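Local atomic coordinates of uncharacterized protein (Pyrococcus furiosus, PDB entry 4XLZ), a protein that probably removes an acetyl group from N,N'-diacetylchitobiose as a metal-dependent deacetylase of carbohydrate esterase family 14. Residues Gly135-Asp140 with Glu248-Met253; Gly255-Tyr258 with Pro262-Asp265. All blocks are in the same frame, centred on the assembly; numbering follows the deposited sequence.

Contact 1 of 2, residues Gly135-Asp140 with Glu248-Met253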
loop_
_atom_site.group_PDB
_atom_site.type_symbol
_atom_site.label_atom_id
_atom_site.label_comp_id
_atom_site.label_asym_id
_atom_site.label_seq_id
_atom_site.Cartn_x
_atom_site.Cartn_y
_atom_site.Cartn_z
ATOM N N GLY A 135 8.331 11.085 30.036
ATOM C CA GLY A 135 8.216 12.144 28.958
ATOM C C GLY A 135 8.727 11.545 27.675
ATOM O O GLY A 135 9.580 10.680 27.616
ATOM N N VAL A 136 8.067 12.104 26.620
ATOM C CA VAL A 136 8.529 11.838 25.215
ATOM C C VAL A 136 8.735 13.151 24.459
ATOM O O VAL A 136 7.836 14.024 24.564
ATOM C CB VAL A 136 7.440 10.912 24.508
ATOM C CG1 VAL A 136 7.858 10.725 23.010
ATOM C CG2 VAL A 136 7.420 9.571 25.099
ATOM N N PHE A 137 9.888 13.235 23.813
ATOM C CA PHE A 137 10.208 14.391 22.981
ATOM C C PHE A 137 10.204 13.931 21.498
ATOM O O PHE A 137 10.692 12.848 21.174
ATOM C CB PHE A 137 11.633 14.891 23.283
ATOM C CG PHE A 137 11.786 15.504 24.675
ATOM C CD1 PHE A 137 11.982 14.678 25.759
ATOM C CD2 PHE A 137 11.765 16.886 24.839
ATOM C CE1 PHE A 137 12.099 15.271 27.093
ATOM C CE2 PHE A 137 11.879 17.471 26.117
ATOM C CZ PHE A 137 12.074 16.655 27.262
ATOM N N ALA A 138 9.692 14.799 20.637
ATOM C CA ALA A 138 9.684 14.489 19.186
ATOM C C ALA A 138 9.626 15.807 18.404
ATOM O O ALA A 138 9.245 16.854 18.986
ATOM C CB ALA A 138 8.401 13.636 18.862
ATOM N N PRO A 139 9.907 15.774 17.088
ATOM C CA PRO A 139 9.713 17.011 16.292
ATOM C C PRO A 139 8.288 17.484 16.227
ATOM O O PRO A 139 7.388 16.629 16.219
ATOM C CB PRO A 139 10.187 16.625 14.861
ATOM C CG PRO A 139 11.161 15.417 15.125
ATOM C CD PRO A 139 10.478 14.671 16.298
ATOM N N ASP A 140 8.072 18.776 16.127
ATOM C CA ASP A 140 6.725 19.314 15.929
ATOM C C ASP A 140 6.359 19.090 14.456
ATOM O O ASP A 140 6.934 19.723 13.570
ATOM C CB ASP A 140 6.851 20.826 16.240
ATOM C CG ASP A 140 5.546 21.560 16.066
ATOM O OD1 ASP A 140 5.436 22.745 16.563
ATOM O OD2 ASP A 140 4.592 21.028 15.441
ATOM N N GLU A 248 16.929 26.504 23.875
ATOM C CA GLU A 248 16.197 25.447 23.085
ATOM C C GLU A 248 14.712 25.529 23.424
ATOM O O GLU A 248 14.322 25.610 24.559
ATOM C CB GLU A 248 16.721 24.058 23.480
ATOM C CG GLU A 248 18.083 23.810 22.790
ATOM C CD GLU A 248 18.795 22.532 23.254
ATOM O OE1 GLU A 248 18.298 21.889 24.150
ATOM O OE2 GLU A 248 19.856 22.257 22.631
ATOM N N GLY A 249 13.903 25.538 22.337
ATOM C CA GLY A 249 12.495 25.689 22.555
ATOM C C GLY A 249 11.678 24.384 22.401
ATOM O O GLY A 249 12.046 23.525 21.565
ATOM N N PHE A 250 10.601 24.359 23.173
ATOM C CA PHE A 250 9.720 23.154 23.178
ATOM C C PHE A 250 8.319 23.699 23.218
ATOM O O PHE A 250 7.953 24.701 23.846
ATOM C CB PHE A 250 9.966 22.336 24.447
ATOM C CG PHE A 250 11.343 21.808 24.504
ATOM C CD1 PHE A 250 11.737 20.623 23.863
ATOM C CD2 PHE A 250 12.356 22.549 25.236
ATOM C CE1 PHE A 250 13.052 20.181 23.828
ATOM C CE2 PHE A 250 13.675 22.097 25.178
ATOM C CZ PHE A 250 14.063 20.896 24.518
ATOM N N ARG A 251 7.414 22.905 22.578
ATOM C CA ARG A 251 6.011 23.174 22.737
ATOM C C ARG A 251 5.385 22.029 23.530
ATOM O O ARG A 251 5.539 20.870 23.252
ATOM C CB ARG A 251 5.262 23.267 21.370
ATOM C CG ARG A 251 3.803 23.649 21.574
ATOM C CD ARG A 251 3.122 23.915 20.253
ATOM N NE ARG A 251 1.721 24.304 20.510
ATOM C CZ ARG A 251 1.363 25.518 20.896
ATOM N NH1 ARG A 251 2.287 26.501 21.031
ATOM N NH2 ARG A 251 0.022 25.766 21.081
ATOM N N VAL A 252 4.745 22.472 24.617
ATOM C CA VAL A 252 4.065 21.531 25.528
ATOM C C VAL A 252 2.632 21.940 25.659
ATOM O O VAL A 252 2.319 23.153 25.736
ATOM C CB VAL A 252 4.746 21.478 26.959
ATOM C CG1 VAL A 252 4.046 20.488 27.888
ATOM C CG2 VAL A 252 6.277 21.166 26.861
HETATM N N MSE A 253 1.689 20.990 25.601
HETATM C CA MSE A 253 0.279 21.328 25.741
HETATM C C MSE A 253 -0.375 20.175 26.558
HETATM O O MSE A 253 0.140 19.056 26.645
HETATM C CB MSE A 253 -0.461 21.261 24.364
HETATM C CG MSE A 253 0.122 22.234 23.302
HETATM SE SE MSE A 253 -1.013 22.388 21.769
HETATM C CE MSE A 253 -0.676 20.501 21.118
#
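An offset edge-to-face pair of phenylalanines, Phe137 and Phe250, joins the parallel sheet of the de-N-acetylase domain to the short strand 247-250. The ring of Phe137 turns its edge toward the face of Phe250: the centroids lie 5.5 Å apart and the planes are inclined at 73°. One C-C bond of each ring makes the contact. Phe137 CD2 comes within 3.7 Å of Phe250 CE1, and Phe137 CE2 approaches the same Phe250 CE1 equally closely, at 3.7 Å. Phe250 CD1 sits slightly farther off, 3.9 Å from Phe137 CD2, and lies in the plane of the Phe137 ring. Both side chains have CG beside the backbone N and opposite the carbonyl carbon (chi1 -68° in Phe137), which carries the rings to each other although the two backbones stay well separated.

Strand 135-139 runs in the five-stranded parallel sheet of this α/β fold between strands 33-38 and 186-190, with backbone hydrogen bonds from Phe137 to Ile35 and Ile37. Strand 247-250 pairs instead with strand 197-200 in a separate antiparallel sheet, so no hydrogen bond links the two segments and aromatic packing does the joining. Phe28 meets both rings edge to face, making a buried aromatic cluster, and Met48 of helix 43-57 touches both as well. Beside the ring pair, Asp140 OD1 and Arg251 NE remain 5.6 Å apart. Each has its own partner: Asp140 OD1 is hydrogen-bonded to Thr192, while Arg251 forms a salt bridge with the C-terminal carboxylate of Ile267.

Contact 2 of 2, residues Gly255-Tyr258 with Pro262-Asp265. With CD (cadmium ion), chain I.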
loop_
_atom_site.group_PDB
_atom_site.type_symbol
_atom_site.label_atom_id
_atom_site.label_comp_id
_atom_site.label_asym_id
_atom_site.label_seq_id
_atom_site.Cartn_x
_atom_site.Cartn_y
_atom_site.Cartn_z
ATOM N N GLY A 255 -2.737 17.103 27.164
ATOM C CA GLY A 255 -3.090 15.976 26.184
ATOM C C GLY A 255 -4.334 16.335 25.456
ATOM O O GLY A 255 -4.473 16.051 24.222
ATOM N N LEU A 256 -5.327 16.882 26.151
ATOM C CA LEU A 256 -6.646 17.189 25.495
ATOM C C LEU A 256 -6.454 18.078 24.295
ATOM O O LEU A 256 -7.239 17.986 23.347
ATOM C CB LEU A 256 -7.503 17.942 26.580
ATOM C CG LEU A 256 -8.906 18.197 26.237
ATOM C CD1 LEU A 256 -9.617 16.880 26.445
ATOM C CD2 LEU A 256 -9.476 19.214 27.415
ATOM N N PHE A 257 -5.459 18.975 24.269
ATOM C CA PHE A 257 -5.411 20.017 23.246
ATOM C C PHE A 257 -4.932 19.462 21.898
ATOM O O PHE A 257 -4.992 20.177 20.947
ATOM C CB PHE A 257 -4.452 21.149 23.678
ATOM C CG PHE A 257 -5.119 22.232 24.579
ATOM C CD1 PHE A 257 -6.172 21.900 25.431
ATOM C CD2 PHE A 257 -4.660 23.547 24.456
ATOM C CE1 PHE A 257 -6.788 22.899 26.256
ATOM C CE2 PHE A 257 -5.241 24.564 25.274
ATOM C CZ PHE A 257 -6.309 24.251 26.159
ATOM N N TYR A 258 -4.430 18.219 21.888
ATOM C CA TYR A 258 -4.022 17.546 20.618
ATOM C C TYR A 258 -5.241 17.038 19.949
ATOM O O TYR A 258 -5.040 16.257 18.944
ATOM C CB TYR A 258 -3.040 16.395 20.989
ATOM C CG TYR A 258 -1.633 16.805 21.422
ATOM C CD1 TYR A 258 -0.663 16.944 20.499
ATOM C CD2 TYR A 258 -1.426 17.092 22.783
ATOM C CE1 TYR A 258 0.611 17.376 20.897
ATOM C CE2 TYR A 258 -0.154 17.476 23.217
ATOM C CZ TYR A 258 0.808 17.568 22.290
ATOM O OH TYR A 258 2.115 17.902 22.680
ATOM N N PRO A 262 -10.461 23.935 19.527
ATOM C CA PRO A 262 -10.368 25.042 18.569
ATOM C C PRO A 262 -9.554 26.210 19.082
ATOM O O PRO A 262 -9.262 27.128 18.288
ATOM C CB PRO A 262 -11.837 25.413 18.319
ATOM C CG PRO A 262 -12.535 24.983 19.551
ATOM C CD PRO A 262 -11.819 23.718 20.057
ATOM N N PHE A 263 -9.112 26.171 20.349
ATOM C CA PHE A 263 -8.275 27.306 20.862
ATOM C C PHE A 263 -6.926 26.815 21.346
ATOM O O PHE A 263 -6.251 27.378 22.201
ATOM C CB PHE A 263 -9.075 27.979 22.072
ATOM C CG PHE A 263 -9.775 26.976 22.956
ATOM C CD1 PHE A 263 -11.159 26.768 22.901
ATOM C CD2 PHE A 263 -9.055 26.215 23.925
ATOM C CE1 PHE A 263 -11.754 25.842 23.800
ATOM C CE2 PHE A 263 -9.656 25.235 24.747
ATOM C CZ PHE A 263 -11.048 25.096 24.667
ATOM N N ALA A 264 -6.456 25.685 20.731
ATOM C CA ALA A 264 -5.179 25.179 21.088
ATOM C C ALA A 264 -4.018 26.119 20.748
ATOM O O ALA A 264 -2.991 26.048 21.490
ATOM C CB ALA A 264 -4.944 23.779 20.371
ATOM N N ASP A 265 -4.173 26.999 19.780
ATOM C CA ASP A 265 -3.103 27.988 19.531
ATOM C C ASP A 265 -3.047 29.155 20.503
ATOM O O ASP A 265 -2.198 30.047 20.340
ATOM C CB ASP A 265 -3.262 28.447 18.108
ATOM C CG ASP A 265 -4.425 29.469 17.936
ATOM O OD1 ASP A 265 -5.374 29.623 18.740
ATOM O OD2 ASP A 265 -4.432 30.046 16.793
HETATM CD CD CD I . -6.577 31.133 17.805
HETATM O O HOH W 1 -5.787 31.474 15.690
HETATM O O HOH W 2 -5.705 33.229 18.031
HETATM O O HOH W 3 -8.488 31.045 19.320
#
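The edge of the Phe263 ring is directed at the face of Phe257, in an offset edge-to-face pair with centroids 5.7 Å apart and planes at 73°. Phe257 CZ lies near the plane of the Phe263 ring, 3.8 Å from Phe263 CE2. At another part of the Phe257 ring, CD2 is 3.8 Å from Ala264 CA. The methyl group of Ala264 also packs on backbone, its CB 3.6 Å from Phe257 O. Phe263 CG is wedged between its own backbone N and carbonyl carbon (chi1 39°), so that the side chain crosses that of Phe257 at about a right angle.

Residues 255-257 form a 3-10 turn, with Tyr258 N bonded to Gly255 O, and a second 3-10 segment begins at Ala264; the contact folds this C-terminal tail back on itself. Phe12 and Leu16 of helix 8-19 pack on Phe257, and Leu15 on Phe263. Next along the chain, Asp265 grips a cadmium ion unevenly through both carboxylate oxygens, with OD1 2.1 Å and OD2 2.6 Å from the metal. Three waters also bind the ion, and His193 of the second subunit joins them, so the metal bridges two chains.

In the fold
From the N terminus, helix 8-19 comes first and packs against contact 2. The chain then builds the parallel sheet, and strand 135-139 supplies the first half of contact 1. Closing contact 1 takes 107 intervening residues, through which the chain completes the sheet with strand 186-190, makes strand 197-200 and passes through further helices before 248-253 returns. Contact 2 follows in series, neither nested in contact 1 nor crossing it, and closes a tight loop of three residues. Their centres are about 15 Å apart, yet they touch: Met253 CE lies 3.4 Å from Tyr258 CE1. Contact 1 ties the parallel sheet to strand 247-250, contact 2 ties the tail to helix 8-19, and both touch the second subunit.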